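Local coordinates for tudor domain-containing protein 1 (Homo sapiens, PDB 5M9N), which probably helps piRNA-guided silencing repress transposons in the male germline, using Tudor domains such as the one here to bind peptides carrying methylated arginine, at residues L31-F37 against T178-K184; P47-Q53 against Q144-L150; I88-S94 against R130-I134; W99-S103 against V115-Y120. Where two conformers were deposited one is given. Residues are numbered along the deposited sequence.

Contact 1 (L31-F37 against T178-K184); sequences LNVGDEF and TVKVVDK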
# COMPACT_ATOMS: atom_id res chain seq x y z
N LEU A 31 -2.72 1.38 -14.20
CA LEU A 31 -2.21 2.72 -14.17
C LEU A 31 -1.40 2.86 -15.44
O LEU A 31 -0.34 2.26 -15.58
CB LEU A 31 -1.34 2.94 -12.95
CG LEU A 31 -2.00 3.83 -11.90
CD1 LEU A 31 -3.34 3.28 -11.45
CD2 LEU A 31 -1.04 4.03 -10.75
N ASN A 32 -1.98 3.53 -16.42
CA ASN A 32 -1.28 3.80 -17.67
C ASN A 32 -0.36 5.01 -17.51
O ASN A 32 -0.65 5.92 -16.70
CB ASN A 32 -2.29 4.03 -18.80
CG ASN A 32 -3.16 2.81 -19.06
OD1 ASN A 32 -4.37 2.91 -19.15
ND2 ASN A 32 -2.54 1.64 -19.15
N VAL A 33 0.73 5.02 -18.28
CA VAL A 33 1.61 6.18 -18.31
C VAL A 33 0.73 7.38 -18.74
O VAL A 33 -0.14 7.26 -19.59
CB VAL A 33 2.83 6.02 -19.29
CG1 VAL A 33 3.66 7.30 -19.30
CG2 VAL A 33 3.72 4.83 -18.93
N GLY A 34 0.94 8.53 -18.12
CA GLY A 34 0.10 9.69 -18.39
C GLY A 34 -1.18 9.76 -17.57
O GLY A 34 -1.77 10.81 -17.51
N ASP A 35 -1.60 8.68 -16.90
CA ASP A 35 -2.72 8.80 -15.97
C ASP A 35 -2.36 9.77 -14.88
O ASP A 35 -1.23 9.76 -14.37
CB ASP A 35 -3.11 7.48 -15.31
CG ASP A 35 -3.76 6.52 -16.27
OD1 ASP A 35 -3.89 6.82 -17.47
OD2 ASP A 35 -4.13 5.43 -15.83
N GLU A 36 -3.33 10.63 -14.54
CA GLU A 36 -3.26 11.41 -13.34
C GLU A 36 -4.45 11.00 -12.48
O GLU A 36 -5.53 10.65 -13.00
CB GLU A 36 -3.35 12.90 -13.63
CG GLU A 36 -2.27 13.46 -14.49
CD GLU A 36 -2.42 14.97 -14.65
OE1 GLU A 36 -3.48 15.41 -15.13
OE2 GLU A 36 -1.48 15.69 -14.29
N PHE A 37 -4.29 11.00 -11.17
CA PHE A 37 -5.46 10.80 -10.31
C PHE A 37 -5.25 11.58 -9.06
O PHE A 37 -4.09 11.87 -8.68
CB PHE A 37 -5.72 9.33 -10.03
CG PHE A 37 -4.60 8.66 -9.31
CD1 PHE A 37 -4.52 8.68 -7.92
CD2 PHE A 37 -3.63 7.95 -10.03
CE1 PHE A 37 -3.50 8.01 -7.26
CE2 PHE A 37 -2.62 7.27 -9.38
CZ PHE A 37 -2.55 7.28 -8.00
N THR A 178 -2.17 15.29 -6.51
CA THR A 178 -2.27 14.78 -7.86
C THR A 178 -1.05 13.85 -8.09
O THR A 178 0.10 14.29 -8.01
CB THR A 178 -2.31 15.90 -8.90
OG1 THR A 178 -3.45 16.75 -8.63
CG2 THR A 178 -2.42 15.34 -10.28
N VAL A 179 -1.32 12.60 -8.39
CA VAL A 179 -0.29 11.60 -8.73
C VAL A 179 -0.31 11.46 -10.22
O VAL A 179 -1.36 11.17 -10.78
CB VAL A 179 -0.64 10.22 -8.12
CG1 VAL A 179 0.42 9.18 -8.48
CG2 VAL A 179 -0.77 10.36 -6.63
N LYS A 180 0.83 11.69 -10.86
CA LYS A 180 0.94 11.55 -12.29
C LYS A 180 1.93 10.44 -12.61
O LYS A 180 3.07 10.52 -12.18
CB LYS A 180 1.42 12.89 -12.85
CG LYS A 180 1.62 12.93 -14.35
CD LYS A 180 1.88 14.36 -14.75
CE LYS A 180 2.57 14.52 -16.07
NZ LYS A 180 3.47 15.71 -16.04
N VAL A 181 1.50 9.45 -13.39
CA VAL A 181 2.35 8.31 -13.78
C VAL A 181 3.28 8.76 -14.92
O VAL A 181 2.82 9.12 -16.00
CB VAL A 181 1.52 7.09 -14.22
CG1 VAL A 181 2.42 5.88 -14.47
CG2 VAL A 181 0.42 6.76 -13.20
N VAL A 182 4.58 8.80 -14.63
CA VAL A 182 5.61 9.12 -15.62
C VAL A 182 6.04 7.85 -16.40
O VAL A 182 6.30 7.92 -17.61
CB VAL A 182 6.84 9.72 -14.95
CG1 VAL A 182 7.91 10.03 -15.98
CG2 VAL A 182 6.51 10.94 -14.13
N ASP A 183 6.19 6.72 -15.70
CA ASP A 183 6.62 5.44 -16.31
C ASP A 183 6.17 4.24 -15.49
O ASP A 183 5.82 4.40 -14.33
CB ASP A 183 8.14 5.37 -16.41
CG ASP A 183 8.67 4.24 -17.36
OD1 ASP A 183 7.92 3.74 -18.26
OD2 ASP A 183 9.88 3.89 -17.19
N LYS A 184 6.18 3.06 -16.09
CA LYS A 184 5.95 1.81 -15.38
C LYS A 184 7.25 1.01 -15.18
O LYS A 184 7.95 0.74 -16.13
CB LYS A 184 4.98 0.95 -16.17
CG LYS A 184 3.67 1.61 -16.50
CD LYS A 184 2.98 2.14 -15.28
CE LYS A 184 2.87 1.08 -14.19
NZ LYS A 184 1.79 1.44 -13.28
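Strands 36-44 and 177-184 pair antiparallel as neighbours in the sheet of the staphylococcal-nuclease-like, OB-fold part of this extended Tudor domain, and V181, F37 and V33 give up the most surface to the contact. V181 is gripped through its backbone at the mouth of a type II turn, N32 to D35: its N donates to D35 O (2.9 Å) and its O accepts from G34 N (2.9 Å). The turn is closed by D35 N to N32 O and by a side-chain bond from N32 N to D35 OD2, both 2.9 Å. G34 sits at a positive phi, where a side chain would be jammed against the preceding carbonyl. The V181 side chain points toward 31-37, with CG2 3.9 Å from L31 CD2. F37 makes the regular strand pair with V179, its N giving to V179 O (3.0 Å) and its O taking from V179 N (2.9 Å). Its ring folds over the valine, whose CB lies 3.7 Å from the ring centroid in a CH-pi contact; C52 packs on V179 and I146 on F37. V33, within the turn, lies against the classic bulge of V182 and D183 opposite L190: its CG1 is 3.2 Å from V182 O and its CG2 4.0 Å from K184 CG. K184, which also bonds S189, donates from NZ to L31 O at 3.2 Å.

Contact 2 (P47-Q53 against Q144-L150); sequences PEDFFCQ and QAIKCVL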
# COMPACT_ATOMS: atom_id res chain seq x y z
N PRO A 47 11.53 8.27 -0.60
CA PRO A 47 11.07 8.75 -1.88
C PRO A 47 11.10 7.77 -3.01
O PRO A 47 10.35 7.97 -3.95
CB PRO A 47 12.00 9.92 -2.14
CG PRO A 47 12.28 10.45 -0.79
CD PRO A 47 12.48 9.22 0.00
N GLU A 48 11.86 6.69 -2.90
CA GLU A 48 11.85 5.63 -3.89
C GLU A 48 11.01 4.44 -3.46
O GLU A 48 11.02 3.43 -4.13
CB GLU A 48 13.32 5.18 -4.17
CG GLU A 48 14.06 6.13 -5.13
CD GLU A 48 15.52 6.37 -4.79
OE1 GLU A 48 16.06 5.72 -3.86
OE2 GLU A 48 16.14 7.23 -5.43
N ASP A 49 10.34 4.51 -2.32
CA ASP A 49 9.54 3.40 -1.82
C ASP A 49 8.36 3.90 -0.99
O ASP A 49 8.50 4.18 0.17
CB ASP A 49 10.47 2.43 -1.03
CG ASP A 49 9.79 1.19 -0.59
OD1 ASP A 49 8.63 0.89 -0.92
OD2 ASP A 49 10.43 0.46 0.19
N PHE A 50 7.22 4.11 -1.64
CA PHE A 50 6.05 4.67 -0.99
C PHE A 50 4.79 4.20 -1.69
O PHE A 50 4.90 3.58 -2.74
CB PHE A 50 6.15 6.18 -0.82
CG PHE A 50 6.00 6.98 -2.10
CD1 PHE A 50 7.11 7.26 -2.89
CD2 PHE A 50 4.77 7.47 -2.49
CE1 PHE A 50 7.01 7.98 -4.08
CE2 PHE A 50 4.66 8.19 -3.66
CZ PHE A 50 5.77 8.47 -4.44
N PHE A 51 3.62 4.50 -1.11
CA PHE A 51 2.34 3.97 -1.56
C PHE A 51 1.29 5.04 -1.59
O PHE A 51 1.19 5.78 -0.63
CB PHE A 51 1.83 2.91 -0.61
CG PHE A 51 2.65 1.67 -0.63
CD1 PHE A 51 3.72 1.55 0.19
CD2 PHE A 51 2.36 0.70 -1.51
CE1 PHE A 51 4.49 0.38 0.17
CE2 PHE A 51 3.10 -0.48 -1.54
CZ PHE A 51 4.15 -0.64 -0.69
N CYS A 52 0.50 5.03 -2.63
CA CYS A 52 -0.59 6.02 -2.78
C CYS A 52 -1.85 5.20 -2.88
O CYS A 52 -1.83 4.03 -3.26
CB CYS A 52 -0.38 6.82 -4.09
SG CYS A 52 1.05 7.90 -3.98
N GLN A 53 -2.96 5.81 -2.48
CA GLN A 53 -4.26 5.32 -2.81
C GLN A 53 -5.04 6.41 -3.57
O GLN A 53 -4.83 7.59 -3.34
CB GLN A 53 -5.06 5.02 -1.54
CG GLN A 53 -4.45 4.04 -0.56
CD GLN A 53 -5.15 4.07 0.79
OE1 GLN A 53 -5.37 5.14 1.35
NE2 GLN A 53 -5.55 2.90 1.29
N GLN A 144 -5.37 -1.87 -3.41
CA GLN A 144 -5.46 -0.43 -3.45
C GLN A 144 -4.20 0.37 -3.13
O GLN A 144 -4.25 1.59 -3.31
CB GLN A 144 -6.61 0.01 -2.57
CG GLN A 144 -7.95 -0.55 -3.06
CD GLN A 144 -8.45 0.10 -4.33
OE1 GLN A 144 -8.57 1.35 -4.39
NE2 GLN A 144 -8.79 -0.69 -5.32
N ALA A 145 -3.14 -0.23 -2.59
CA ALA A 145 -1.93 0.51 -2.25
C ALA A 145 -1.08 0.49 -3.50
O ALA A 145 -0.74 -0.58 -4.00
CB ALA A 145 -1.16 -0.14 -1.13
N ILE A 146 -0.86 1.65 -4.10
CA ILE A 146 -0.14 1.72 -5.36
C ILE A 146 1.32 2.01 -5.03
O ILE A 146 1.61 3.03 -4.43
CB ILE A 146 -0.71 2.81 -6.26
CG1 ILE A 146 -2.15 2.49 -6.67
CG2 ILE A 146 0.10 2.93 -7.53
CD1 ILE A 146 -2.98 3.73 -6.78
N LYS A 147 2.23 1.10 -5.43
CA LYS A 147 3.64 1.24 -5.14
C LYS A 147 4.30 2.21 -6.12
O LYS A 147 4.19 2.05 -7.33
CB LYS A 147 4.35 -0.11 -5.21
CG LYS A 147 5.83 -0.02 -4.93
CD LYS A 147 6.12 0.69 -3.63
CE LYS A 147 7.60 1.01 -3.57
NZ LYS A 147 8.28 1.64 -4.75
N CYS A 148 5.00 3.20 -5.56
CA CYS A 148 5.50 4.33 -6.27
C CYS A 148 6.96 4.59 -5.97
O CYS A 148 7.46 4.33 -4.87
CB CYS A 148 4.72 5.58 -5.86
SG CYS A 148 2.98 5.50 -6.36
N VAL A 149 7.62 5.18 -6.98
CA VAL A 149 8.92 5.76 -6.87
C VAL A 149 8.82 7.20 -7.42
O VAL A 149 8.23 7.40 -8.44
CB VAL A 149 9.85 5.02 -7.84
CG1 VAL A 149 11.22 5.68 -7.89
CG2 VAL A 149 9.91 3.56 -7.47
N LEU A 150 9.41 8.15 -6.71
CA LEU A 150 9.29 9.54 -7.04
C LEU A 150 10.22 9.86 -8.22
O LEU A 150 11.41 9.64 -8.12
CB LEU A 150 9.64 10.40 -5.82
CG LEU A 150 9.22 11.87 -6.06
CD1 LEU A 150 7.70 12.03 -6.03
CD2 LEU A 150 9.82 12.83 -5.07
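Two antiparallel strands, 49-54 and 146-150, pair in the OB-fold sheet of the staphylococcal-nuclease-like part of the extended Tudor domain. P47, before the first strand, already offers its O to L150 N at 2.9 Å. E48 O receives a weak bond from K147 NZ (3.3 Å), whose shorter bond, 2.8 Å, goes to C148 O of its own strand; the E48 carboxylate turns out to W160. D49 adds a long salt bridge, OD1 to K147 NZ at 3.9 Å. F50 begins the regular pairing: its N donates to C148 O (3.2 Å), its O accepts from C148 N (2.8 Å), and C148 CB lies over its ring, 3.6 Å from the centroid. F51 faces the other side of the sheet, where K147 CD covers its ring 4.0 Å from the centroid. C52 pairs with I146, C52 N to I146 O at 2.9 Å and I146 N to C52 O at 2.7 Å, and its SG lies 3.9 Å from C148 SG. Q53 hydrogen-bonds D119 O through its side-chain NE2, and Q53 CG lies 3.7 Å from Q144 O.

Contact 3 (I88-S94 against R130-I134); sequences ICCAQFS and RLCPI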
# COMPACT_ATOMS: atom_id res chain seq x y z
N ILE A 88 -2.10 -14.48 -0.53
CA ILE A 88 -2.96 -13.43 0.06
C ILE A 88 -3.84 -14.11 1.08
O ILE A 88 -4.31 -15.21 0.86
CB ILE A 88 -3.79 -12.73 -1.01
CG1 ILE A 88 -2.88 -12.12 -2.08
CG2 ILE A 88 -4.59 -11.57 -0.41
CD1 ILE A 88 -1.97 -11.01 -1.59
N CYS A 89 -4.05 -13.48 2.21
CA CYS A 89 -5.01 -13.98 3.21
C CYS A 89 -5.66 -12.77 3.89
O CYS A 89 -5.51 -11.66 3.38
CB CYS A 89 -4.29 -14.89 4.20
SG CYS A 89 -3.06 -14.09 5.21
N CYS A 90 -6.41 -12.99 4.96
CA CYS A 90 -6.92 -11.93 5.85
C CYS A 90 -6.03 -11.88 7.08
O CYS A 90 -5.57 -12.93 7.58
CB CYS A 90 -8.38 -12.18 6.23
SG CYS A 90 -9.47 -12.55 4.85
N ALA A 91 -5.71 -10.66 7.50
CA ALA A 91 -4.93 -10.36 8.67
C ALA A 91 -5.68 -9.32 9.52
O ALA A 91 -6.20 -8.32 8.97
CB ALA A 91 -3.61 -9.80 8.25
N GLN A 92 -5.71 -9.54 10.84
CA GLN A 92 -6.35 -8.60 11.76
C GLN A 92 -5.33 -7.61 12.31
O GLN A 92 -4.41 -7.97 13.07
CB GLN A 92 -6.97 -9.44 12.89
CG GLN A 92 -7.95 -8.75 13.76
CD GLN A 92 -8.55 -9.68 14.78
OE1 GLN A 92 -8.10 -10.83 14.99
NE2 GLN A 92 -9.51 -9.20 15.45
N PHE A 93 -5.44 -6.37 11.87
CA PHE A 93 -4.50 -5.30 12.16
C PHE A 93 -4.40 -5.06 13.65
O PHE A 93 -5.41 -5.08 14.33
CB PHE A 93 -4.98 -4.03 11.40
CG PHE A 93 -4.07 -2.82 11.50
CD1 PHE A 93 -2.68 -2.94 11.56
CD2 PHE A 93 -4.63 -1.55 11.43
CE1 PHE A 93 -1.87 -1.82 11.62
CE2 PHE A 93 -3.83 -0.43 11.50
CZ PHE A 93 -2.45 -0.55 11.58
N SER A 94 -3.18 -4.91 14.17
CA SER A 94 -3.02 -4.83 15.61
C SER A 94 -3.69 -3.57 16.21
O SER A 94 -4.15 -3.63 17.33
CB SER A 94 -1.57 -4.81 16.04
OG SER A 94 -0.94 -3.77 15.36
N ARG A 130 -4.04 -14.26 14.16
CA ARG A 130 -4.60 -13.03 13.55
C ARG A 130 -4.66 -13.18 12.03
O ARG A 130 -4.99 -12.22 11.33
CB ARG A 130 -3.84 -11.76 14.06
CG ARG A 130 -4.17 -11.52 15.54
CD ARG A 130 -3.39 -10.47 16.34
NE ARG A 130 -3.91 -9.21 15.98
CZ ARG A 130 -4.55 -8.32 16.73
NH1 ARG A 130 -4.70 -8.38 18.05
NH2 ARG A 130 -5.01 -7.31 16.08
N LEU A 131 -4.39 -14.39 11.50
CA LEU A 131 -4.60 -14.62 10.06
C LEU A 131 -5.77 -15.58 9.86
O LEU A 131 -5.96 -16.41 10.71
CB LEU A 131 -3.36 -15.15 9.37
CG LEU A 131 -2.03 -14.46 9.73
CD1 LEU A 131 -0.85 -15.28 9.19
CD2 LEU A 131 -2.02 -13.06 9.20
N CYS A 132 -6.48 -15.45 8.73
CA CYS A 132 -7.77 -16.09 8.34
C CYS A 132 -7.41 -16.43 6.85
O CYS A 132 -6.79 -15.60 6.16
CB CYS A 132 -9.00 -14.97 8.61
SG CYS A 132 -10.55 -14.51 7.64
N PRO A 133 -7.79 -17.62 6.31
CA PRO A 133 -7.74 -17.67 4.82
C PRO A 133 -8.77 -16.77 4.12
O PRO A 133 -9.71 -16.32 4.78
CB PRO A 133 -8.03 -19.13 4.50
CG PRO A 133 -8.72 -19.66 5.71
CD PRO A 133 -8.26 -18.89 6.90
N ILE A 134 -8.53 -16.48 2.84
CA ILE A 134 -9.37 -15.61 2.02
C ILE A 134 -10.04 -16.48 0.97
O ILE A 134 -9.58 -17.59 0.66
CB ILE A 134 -8.56 -14.44 1.36
CG1 ILE A 134 -9.48 -13.25 0.98
CG2 ILE A 134 -7.72 -14.93 0.18
CD1 ILE A 134 -8.78 -11.90 0.95
O HOH W 1 -5.43 -17.22 2.14
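Strand 131-132 closes one side of the five-stranded sheet by pairing antiparallel with strand 88-92, and the backbone groups of C90, C132, Q92 and R130 that face across the seam are paired. C90 N gives to C132 O and C90 O takes from C132 N, both at 2.9 Å; further along, Q92 N donates to R130 O at 2.8 Å. Q92 O is served twice by the R130 guanidinium, from NH2 at 3.1 Å and from NE at 3.2 Å, and NH2 also meets D97 in a salt bridge. The side-chain amide of Q92 bonds D97 O, and S94 OG bonds E124. Beside P133, water 1 links the two segments, donating to I88 O (2.6 Å) and accepting from I134 N (3.3 Å). C90 CB packs 3.5 Å from C132 SG, whose disulfide to C72 ties the strand to helix 58-73. Beyond the pairing, F93 packs on the modified side chain of the bound peptide. Such a strongly bent antiparallel sheet, with its last short strand returning beside its first, is characteristic of the SH3-like Tudor barrel.

Contact 4 (W99-S103 against V115-Y120); sequences WYRAS and VGYVDY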
# COMPACT_ATOMS: atom_id res chain seq x y z
N TRP A 99 -10.10 -6.48 10.03
CA TRP A 99 -9.59 -7.42 9.08
C TRP A 99 -9.26 -6.70 7.75
O TRP A 99 -10.04 -5.90 7.26
CB TRP A 99 -10.61 -8.50 8.86
CG TRP A 99 -10.66 -9.45 10.06
CD1 TRP A 99 -11.58 -9.42 11.09
CD2 TRP A 99 -9.78 -10.52 10.36
NE1 TRP A 99 -11.33 -10.39 11.99
CE2 TRP A 99 -10.24 -11.10 11.58
CE3 TRP A 99 -8.66 -11.08 9.72
CZ2 TRP A 99 -9.62 -12.19 12.16
CZ3 TRP A 99 -8.02 -12.16 10.32
CH2 TRP A 99 -8.52 -12.73 11.53
N TYR A 100 -8.09 -7.02 7.21
CA TYR A 100 -7.55 -6.39 6.01
C TYR A 100 -7.00 -7.46 5.10
O TYR A 100 -6.68 -8.55 5.59
CB TYR A 100 -6.47 -5.37 6.40
CG TYR A 100 -7.00 -4.17 7.16
CD1 TYR A 100 -7.47 -3.04 6.53
CD2 TYR A 100 -7.06 -4.20 8.53
CE1 TYR A 100 -8.05 -1.96 7.27
CE2 TYR A 100 -7.56 -3.17 9.27
CZ TYR A 100 -8.07 -2.04 8.63
OH TYR A 100 -8.51 -1.07 9.46
N ARG A 101 -6.81 -7.14 3.83
CA ARG A 101 -6.13 -8.05 2.91
C ARG A 101 -4.61 -7.94 3.07
O ARG A 101 -4.01 -6.87 3.26
CB ARG A 101 -6.61 -7.83 1.49
CG ARG A 101 -8.11 -7.96 1.38
CD ARG A 101 -8.59 -7.95 -0.02
NE ARG A 101 -8.14 -6.78 -0.78
CZ ARG A 101 -8.55 -6.49 -1.99
NH1 ARG A 101 -9.43 -7.24 -2.62
NH2 ARG A 101 -8.09 -5.44 -2.60
N ALA A 102 -3.95 -9.10 3.09
CA ALA A 102 -2.56 -9.07 3.43
C ALA A 102 -1.79 -10.17 2.67
O ALA A 102 -2.31 -11.24 2.44
CB ALA A 102 -2.36 -9.25 4.90
N SER A 103 -0.59 -9.79 2.23
CA SER A 103 0.37 -10.71 1.58
C SER A 103 1.27 -11.30 2.62
O SER A 103 1.83 -10.60 3.41
CB SER A 103 1.21 -9.91 0.62
OG SER A 103 1.99 -10.76 -0.16
N VAL A 115 3.55 -9.64 7.50
CA VAL A 115 2.54 -9.47 6.47
C VAL A 115 2.52 -8.01 5.94
O VAL A 115 2.81 -7.11 6.71
CB VAL A 115 1.10 -9.85 6.91
CG1 VAL A 115 1.01 -11.33 7.36
CG2 VAL A 115 0.53 -8.90 7.98
N GLY A 116 2.25 -7.84 4.66
CA GLY A 116 2.04 -6.50 4.05
C GLY A 116 0.58 -6.25 3.74
O GLY A 116 -0.10 -7.12 3.17
N TYR A 117 0.06 -5.11 4.19
CA TYR A 117 -1.35 -4.79 3.96
C TYR A 117 -1.50 -4.26 2.57
O TYR A 117 -1.05 -3.13 2.26
CB TYR A 117 -1.86 -3.81 4.99
CG TYR A 117 -1.93 -4.43 6.37
CD1 TYR A 117 -2.91 -5.34 6.69
CD2 TYR A 117 -0.94 -4.18 7.32
CE1 TYR A 117 -2.96 -5.92 7.94
CE2 TYR A 117 -0.99 -4.76 8.56
CZ TYR A 117 -1.99 -5.67 8.87
OH TYR A 117 -2.05 -6.23 10.14
N VAL A 118 -2.08 -5.08 1.70
CA VAL A 118 -1.98 -4.80 0.27
C VAL A 118 -2.86 -3.60 -0.20
O VAL A 118 -2.73 -3.08 -1.30
CB VAL A 118 -2.36 -6.00 -0.57
CG1 VAL A 118 -1.32 -7.08 -0.42
CG2 VAL A 118 -3.77 -6.50 -0.29
N ASP A 119 -3.73 -3.20 0.63
CA ASP A 119 -4.59 -2.02 0.30
C ASP A 119 -4.14 -0.73 0.91
O ASP A 119 -4.75 0.38 0.62
CB ASP A 119 -5.99 -2.37 0.73
CG ASP A 119 -6.58 -3.43 -0.12
OD1 ASP A 119 -6.49 -3.36 -1.39
OD2 ASP A 119 -7.22 -4.30 0.51
N TYR A 120 -3.06 -0.79 1.71
CA TYR A 120 -2.62 0.35 2.52
C TYR A 120 -1.15 0.59 2.43
O TYR A 120 -0.73 1.75 2.47
CB TYR A 120 -3.06 0.25 4.02
CG TYR A 120 -4.51 0.38 4.19
CD1 TYR A 120 -5.33 -0.73 3.99
CD2 TYR A 120 -5.10 1.61 4.49
CE1 TYR A 120 -6.68 -0.64 4.06
CE2 TYR A 120 -6.49 1.73 4.56
CZ TYR A 120 -7.26 0.60 4.36
OH TYR A 120 -8.62 0.60 4.37
O HOH W 2 -7.69 -4.66 3.16
O HOH W 3 -4.64 -4.30 3.19
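V115 enters this hairpin pairing beside A102, with V115 CB 4.0 Å from A102 CB and V115 CA 3.3 Å from S103 O. G116 forms the hydrogen-bonded pair with S103: G116 N gives to S103 O at 3.1 Å and S103 N to G116 O at 2.9 Å. Y117 pairs with A102, both side chains on the face opposite S103, and its ring meets Y100, with Y117 CD1 3.6 Å from Y100 CB; its hydroxyl bonds E124. At V118 the strand gives way to a turn, yet V118 N still reaches R101 O at 3.1 Å, and V118 CG2 packs 3.6 Å from R101 CB. D119 holds the turn to the neighbouring strand by a two-pronged salt bridge, R101 NE to D119 OD2 and R101 NH2 to D119 OD1, both 2.9 Å; D119 OD1 also accepts from Q144 N. Two waters bridge the same residues: water 2 lies 2.7 Å from both R101 N and D119 OD2, water 3 2.6 Å from R101 O and 2.9 Å from D119 N. Y120, whose N bonds Y117 O at 3.1 Å, makes an offset edge-to-face pair, the edge of Y100 toward the face of Y120, centroids 5.4 Å apart. Y100, Y117 and Y120 pack on the modified side chain of the dimethylated E2F peptide and, with F93, build the aromatic cage by which Tudor domains recognise methylated arginine.

How the contacts relate
The four contacts divide between the two halves of an extended Tudor domain. Contacts 3 and 4, with centres 8 Å apart, share the barrel sheet: C89 N lies 2.8 Å from A102 O and A91 O 2.9 Å from Y100 N, and between them they supply the aromatic residues that surround the methylated arginine. Contacts 1 and 2 share the OB-fold sheet, L31 CD2 meeting I146 CG2 at 3.6 Å. The halves meet between contacts 2 and 4, where Q53 NE2 to D119 O and Q144 N to D119 OD1 are probable hydrogen bonds, both 2.7 Å. Contact 1 is farthest from the barrel, its centre about 31 Å from that of contact 3.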